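Local atomic coordinates of VP4 protein (Tellina virus 1, PDB entry 3P06), a protein that acts as the serine protease of a birnavirus, probably cleaving the viral polyprotein, of which it is itself one segment, into its final products. Residues V8-P13 against Q117-M122; F27-G32 against C108-L113. All coordinates share one frame; numbering follows the deposited sequence.

Interaction 1. Residues V8-P13 against Q117-M122; sequences VGVLLP and QTPFLM. With URE (urea), chain G.
Beside the predicted active site of this S50 peptidase, Gly-9 and Leu-11 of strand 9-18 lie against Thr-118 and Met-122 of a mostly loop segment, and the two segments run almost the same way, 7° apart. Gly-9 N donates to Thr-118 OG1 at 3.1 Å (158° at the hydrogen). Thr-118 holds its hydroxyl beside its own backbone N and anti to its carbonyl carbon (chi1 -64°), while its CG2 methyl packs on Gly-9 O. Glycine suits this almost fully stretched backbone.

The backbones come close at Val-8/Thr-118 and at Leu-11/Met-122; between these points 117-122 has one residue more, taken up by an inverse gamma turn at Phe-120, and a water bridges the segments there. It accepts from Leu-11 N at 2.8 Å and donates to Pro-119 O (2.9 Å) and Leu-121 O (2.6 Å), satisfying buried backbone atoms. Selenomethionine Met-122 lays CG against Leu-11 CB (3.9 Å), then bends to bring CE over the Leu-12 to Pro-13 peptide plane, 3.4 Å from Pro-13 N. Urea lies beside Gln-117, Thr-118 and Pro-119, no nearer than 3.7 Å (Gln-117 OE1 and Thr-118 O to urea N2), and is hydrogen-bonded to Lys-176 N.

Around this pair, Val-10 packs on helix 104-111, Leu-11 and Thr-118 on Met-28 of strand 21-31, and Pro-13 and Met-122 on helix 138-149, which carries the predicted catalytic Lys-141.

Interaction 2. Residues F27-G32 against C108-L113; sequences FMAVKG and CAADTL
Ala-29 and Lys-31 of strand 21-31 approach helix 104-111 differently, one by a methyl and one by a long polar arm. In this alpha/beta S50 peptidase the last turn of the helix packs on that strand of the mixed sheet, and the lysine ammonium group meets the carbonyls at the helix's C-terminal end. The helix begins just after the predicted nucleophile Ser-102.

Ala-29 and Ala-110 point their CB atoms toward the opposite segment, and the two methyls meet at 4.1 Å. Ala-110 CB also comes to 3.3 Å from Ala-29 O, so the helix sits close on the strand backbone. Alanine fits both places because its single methyl lets helix and sheet come this near while still giving an apolar surface. Ile-76 touches both alanines and Val-10 packs on Ala-110, extending the apolar layer over the neighbouring strands.

Lys-31 starts off to one side and reaches across to the C-terminal end of the helix. Its CG passes Ala-110 O at 3.3 Å; chi3 (73°) then turns CE back beside that carbonyl, and chi4 (98°, off a staggered value) sets NZ among the last backbone oxygens. A lysine is apt here: its methylenes run past the carbonyl oxygen of Ala-110 while its charge meets acceptors, an arrangement that would be expected to stabilise the ammonium group. Asp-111 adds an opposite charge nearby, with OD1 5.4 Å from NZ; its carboxylate instead accepts from the backbone N atoms of Lys-73 and Gly-74.

Three carbonyls receive the ammonium group. Asp-111 O is a weak acceptor at 3.4 Å. Ala-110 O lies 3.1 Å from NZ, with NZ in the carbonyl plane, and Leu-113 O accepts from NZ on a lone pair, also at 3.1 Å, with a C=O...N angle of 143°.

After strand 2-6, the chain enters strand 9-18, turns back at once into the antiparallel neighbour 21-31, and so supplies the first halves of both interactions side by side. Probable hydrogen bonds, such as Leu-12 N to Phe-27 O at 2.8 Å, join them directly. The chain then runs through further strands of the mixed sheet and part of the second, antiparallel sheet before passing Ser-102 into helix 104-111, whose end closes the loop of interaction 2. A few residues later, 117-122 returns to strand 9-18 and closes interaction 1, so interaction 2 is nested inside it. Together they fix the helix and the loop after it to two adjacent strands of the mixed sheet.

Interaction 1. Residues V8-P13 against Q117-M122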
loop_
_atom_site.group_PDB
_atom_site.type_symbol
_atom_site.label_atom_id
_atom_site.label_comp_id
_atom_site.label_asym_id
_atom_site.label_seq_id
_atom_site.Cartn_x
_atom_site.Cartn_y
_atom_site.Cartn_z
ATOM N N VAL A 8 -8.316 9.019 -0.320
ATOM C CA VAL A 8 -7.115 9.386 -1.029
ATOM C C VAL A 8 -5.967 8.660 -0.309
ATOM O O VAL A 8 -5.983 8.554 0.913
ATOM C CB VAL A 8 -6.985 10.937 -1.045
ATOM C CG1 VAL A 8 -5.572 11.399 -1.394
ATOM C CG2 VAL A 8 -8.018 11.520 -2.069
ATOM N N GLY A 9 -5.024 8.132 -1.069
ATOM C CA GLY A 9 -3.874 7.476 -0.485
ATOM C C GLY A 9 -2.958 6.966 -1.568
ATOM O O GLY A 9 -2.961 7.497 -2.688
ATOM N N VAL A 10 -2.167 5.931 -1.257
ATOM C CA VAL A 10 -1.214 5.437 -2.234
ATOM C C VAL A 10 -1.310 3.897 -2.309
ATOM O O VAL A 10 -1.286 3.206 -1.256
ATOM C CB VAL A 10 0.257 5.919 -1.895
ATOM C CG1 VAL A 10 1.288 5.230 -2.814
ATOM C CG2 VAL A 10 0.359 7.468 -2.023
ATOM N N LEU A 11 -1.456 3.399 -3.540
ATOM C CA LEU A 11 -1.659 1.998 -3.775
ATOM C C LEU A 11 -0.343 1.204 -3.560
ATOM O O LEU A 11 0.726 1.680 -3.860
ATOM C CB LEU A 11 -2.082 1.790 -5.232
ATOM C CG LEU A 11 -3.584 2.112 -5.417
ATOM C CD1 LEU A 11 -3.852 2.134 -6.887
ATOM C CD2 LEU A 11 -4.430 1.078 -4.715
ATOM N N LEU A 12 -0.456 -0.019 -3.090
ATOM C CA LEU A 12 0.727 -0.874 -2.955
ATOM C C LEU A 12 0.328 -2.302 -3.363
ATOM O O LEU A 12 -0.734 -2.791 -2.995
ATOM C CB LEU A 12 1.305 -0.842 -1.501
ATOM C CG LEU A 12 0.339 -1.348 -0.422
ATOM C CD1 LEU A 12 0.914 -2.628 0.192
ATOM C CD2 LEU A 12 0.093 -0.300 0.735
ATOM N N PRO A 13 1.200 -2.974 -4.104
ATOM C CA PRO A 13 0.930 -4.358 -4.509
ATOM C C PRO A 13 1.201 -5.368 -3.387
ATOM O O PRO A 13 2.082 -5.151 -2.563
ATOM C CB PRO A 13 1.902 -4.571 -5.706
ATOM C CG PRO A 13 3.082 -3.751 -5.356
ATOM C CD PRO A 13 2.485 -2.479 -4.653
ATOM N N GLN A 117 -5.697 13.823 -4.587
ATOM C CA GLN A 117 -5.963 12.732 -5.518
ATOM C C GLN A 117 -4.921 11.640 -5.294
ATOM O O GLN A 117 -3.726 11.912 -5.103
ATOM C CB GLN A 117 -5.882 13.207 -6.974
ATOM C CG GLN A 117 -6.882 14.224 -7.406
ATOM C CD GLN A 117 -7.257 13.993 -8.847
ATOM O OE1 GLN A 117 -6.446 13.489 -9.630
ATOM N NE2 GLN A 117 -8.504 14.309 -9.199
ATOM N N THR A 118 -5.348 10.406 -5.354
ATOM C CA THR A 118 -4.410 9.251 -5.311
ATOM C C THR A 118 -3.634 9.271 -6.627
ATOM O O THR A 118 -4.257 9.472 -7.688
ATOM C CB THR A 118 -5.270 7.978 -5.265
ATOM O OG1 THR A 118 -6.017 7.982 -4.038
ATOM C CG2 THR A 118 -4.461 6.706 -5.413
ATOM N N PRO A 119 -2.287 9.100 -6.588
ATOM C CA PRO A 119 -1.499 9.074 -7.818
ATOM C C PRO A 119 -1.764 7.778 -8.622
ATOM O O PRO A 119 -2.078 6.721 -8.046
ATOM C CB PRO A 119 -0.016 9.050 -7.309
ATOM C CG PRO A 119 -0.067 8.535 -5.983
ATOM C CD PRO A 119 -1.428 8.994 -5.384
ATOM N N PHE A 120 -1.609 7.855 -9.930
ATOM C CA PHE A 120 -1.794 6.675 -10.742
ATOM C C PHE A 120 -0.450 5.976 -10.787
ATOM O O PHE A 120 0.257 6.056 -11.791
ATOM C CB PHE A 120 -2.261 7.091 -12.118
ATOM C CG PHE A 120 -2.576 5.952 -13.026
ATOM C CD1 PHE A 120 -3.602 5.080 -12.732
ATOM C CD2 PHE A 120 -1.847 5.769 -14.223
ATOM C CE1 PHE A 120 -3.889 3.993 -13.586
ATOM C CE2 PHE A 120 -2.149 4.656 -15.075
ATOM C CZ PHE A 120 -3.177 3.819 -14.759
ATOM N N LEU A 121 -0.100 5.314 -9.684
ATOM C CA LEU A 121 1.190 4.728 -9.554
ATOM C C LEU A 121 1.150 3.881 -8.303
ATOM O O LEU A 121 0.643 4.324 -7.267
ATOM C CB LEU A 121 2.233 5.830 -9.368
ATOM C CG LEU A 121 3.703 5.384 -9.306
ATOM C CD1 LEU A 121 4.199 4.990 -10.649
ATOM C CD2 LEU A 121 4.633 6.450 -8.717
HETATM N N MSE A 122 1.685 2.680 -8.355
HETATM C CA MSE A 122 1.698 1.845 -7.159
HETATM C C MSE A 122 3.088 1.969 -6.574
HETATM O O MSE A 122 4.069 2.242 -7.313
HETATM C CB MSE A 122 1.434 0.385 -7.525
HETATM C CG MSE A 122 0.034 0.198 -8.148
HETATM SE SE MSE A 122 -0.246 -1.767 -8.347
HETATM C CE MSE A 122 -0.987 -1.975 -6.560
HETATM C C URE G . -1.972 13.104 -9.331
HETATM O O URE G . -0.833 12.720 -9.043
HETATM N N1 URE G . -2.267 14.397 -9.227
HETATM N N2 URE G . -2.957 12.279 -9.734
HETATM O O HOH W 1 -1.245 5.151 -5.737
#

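Interaction 2. Residues F27-G32 against C108-L113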
loop_
_atom_site.group_PDB
_atom_site.type_symbol
_atom_site.label_atom_id
_atom_site.label_comp_id
_atom_site.label_asym_id
_atom_site.label_seq_id
_atom_site.Cartn_x
_atom_site.Cartn_y
_atom_site.Cartn_z
ATOM N N PHE A 27 -3.295 -3.212 -1.736
ATOM C CA PHE A 27 -3.853 -2.534 -0.579
ATOM C C PHE A 27 -3.639 -1.085 -0.931
ATOM O O PHE A 27 -2.903 -0.773 -1.885
ATOM C CB PHE A 27 -3.080 -2.861 0.745
ATOM C CG PHE A 27 -3.544 -4.123 1.460
ATOM C CD1 PHE A 27 -3.583 -5.330 0.820
ATOM C CD2 PHE A 27 -3.989 -4.060 2.804
ATOM C CE1 PHE A 27 -4.029 -6.516 1.466
ATOM C CE2 PHE A 27 -4.449 -5.241 3.486
ATOM C CZ PHE A 27 -4.434 -6.467 2.841
HETATM N N MSE A 28 -4.272 -0.210 -0.185
HETATM C CA MSE A 28 -3.958 1.207 -0.271
HETATM C C MSE A 28 -3.610 1.666 1.129
HETATM O O MSE A 28 -4.255 1.252 2.111
HETATM C CB MSE A 28 -5.204 1.985 -0.759
HETATM C CG MSE A 28 -4.826 3.462 -0.825
HETATM SE SE MSE A 28 -6.235 4.686 -1.495
HETATM C CE MSE A 28 -6.007 4.161 -3.334
ATOM N N ALA A 29 -2.560 2.464 1.248
ATOM C CA ALA A 29 -2.282 3.155 2.520
ATOM C C ALA A 29 -3.186 4.432 2.436
ATOM O O ALA A 29 -2.858 5.371 1.697
ATOM C CB ALA A 29 -0.793 3.607 2.585
ATOM N N VAL A 30 -4.294 4.448 3.173
ATOM C CA VAL A 30 -5.277 5.505 2.981
ATOM C C VAL A 30 -5.042 6.552 4.067
ATOM O O VAL A 30 -4.742 6.233 5.240
ATOM C CB VAL A 30 -6.716 4.979 3.160
ATOM C CG1 VAL A 30 -7.808 6.168 2.900
ATOM C CG2 VAL A 30 -6.962 3.751 2.301
ATOM N N LYS A 31 -5.227 7.810 3.720
ATOM C CA LYS A 31 -5.091 8.855 4.722
ATOM C C LYS A 31 -6.301 8.866 5.635
ATOM O O LYS A 31 -7.430 8.854 5.155
ATOM C CB LYS A 31 -4.979 10.209 4.061
ATOM C CG LYS A 31 -3.698 10.354 3.230
ATOM C CD LYS A 31 -3.790 11.735 2.511
ATOM C CE LYS A 31 -3.572 12.828 3.541
ATOM N NZ LYS A 31 -2.125 13.268 3.446
ATOM N N GLY A 32 -6.051 8.937 6.946
ATOM C CA GLY A 32 -7.126 8.960 7.932
ATOM C C GLY A 32 -7.299 7.608 8.648
ATOM O O GLY A 32 -6.674 6.579 8.302
ATOM N N CYS A 108 4.252 6.132 3.830
ATOM C CA CYS A 108 5.009 7.414 3.933
ATOM C C CYS A 108 4.611 8.395 2.828
ATOM O O CYS A 108 4.514 9.621 3.056
ATOM C CB CYS A 108 6.521 7.178 3.844
ATOM S SG CYS A 108 7.134 6.305 5.314
ATOM N N ALA A 109 4.496 7.888 1.605
ATOM C CA ALA A 109 4.096 8.733 0.487
ATOM C C ALA A 109 2.648 9.236 0.664
ATOM O O ALA A 109 2.384 10.400 0.387
ATOM C CB ALA A 109 4.295 8.040 -0.860
ATOM N N ALA A 110 1.737 8.413 1.188
ATOM C CA ALA A 110 0.340 8.810 1.414
ATOM C C ALA A 110 0.304 9.877 2.525
ATOM O O ALA A 110 -0.507 10.848 2.450
ATOM C CB ALA A 110 -0.507 7.669 1.829
ATOM N N ASP A 111 1.169 9.724 3.535
ATOM C CA ASP A 111 1.166 10.729 4.656
ATOM C C ASP A 111 1.513 12.182 4.235
ATOM O O ASP A 111 0.958 13.176 4.778
ATOM C CB ASP A 111 2.088 10.327 5.786
ATOM C CG ASP A 111 1.826 11.169 7.055
ATOM O OD1 ASP A 111 0.675 11.108 7.585
ATOM O OD2 ASP A 111 2.744 11.903 7.497
ATOM N N THR A 112 2.409 12.319 3.256
ATOM C CA THR A 112 2.819 13.672 2.817
ATOM C C THR A 112 2.246 14.004 1.440
ATOM O O THR A 112 2.679 14.947 0.806
ATOM C CB THR A 112 4.365 13.831 2.828
ATOM O OG1 THR A 112 4.950 12.748 2.082
ATOM C CG2 THR A 112 4.910 13.816 4.311
ATOM N N LEU A 113 1.255 13.241 1.000
ATOM C CA LEU A 113 0.500 13.542 -0.203
ATOM C C LEU A 113 -0.379 14.753 0.034
ATOM O O LEU A 113 -1.223 14.771 0.948
ATOM C CB LEU A 113 -0.374 12.362 -0.569
ATOM C CG LEU A 113 -1.077 12.281 -1.915
ATOM C CD1 LEU A 113 -0.079 12.439 -3.037
ATOM C CD2 LEU A 113 -1.768 10.944 -2.001
#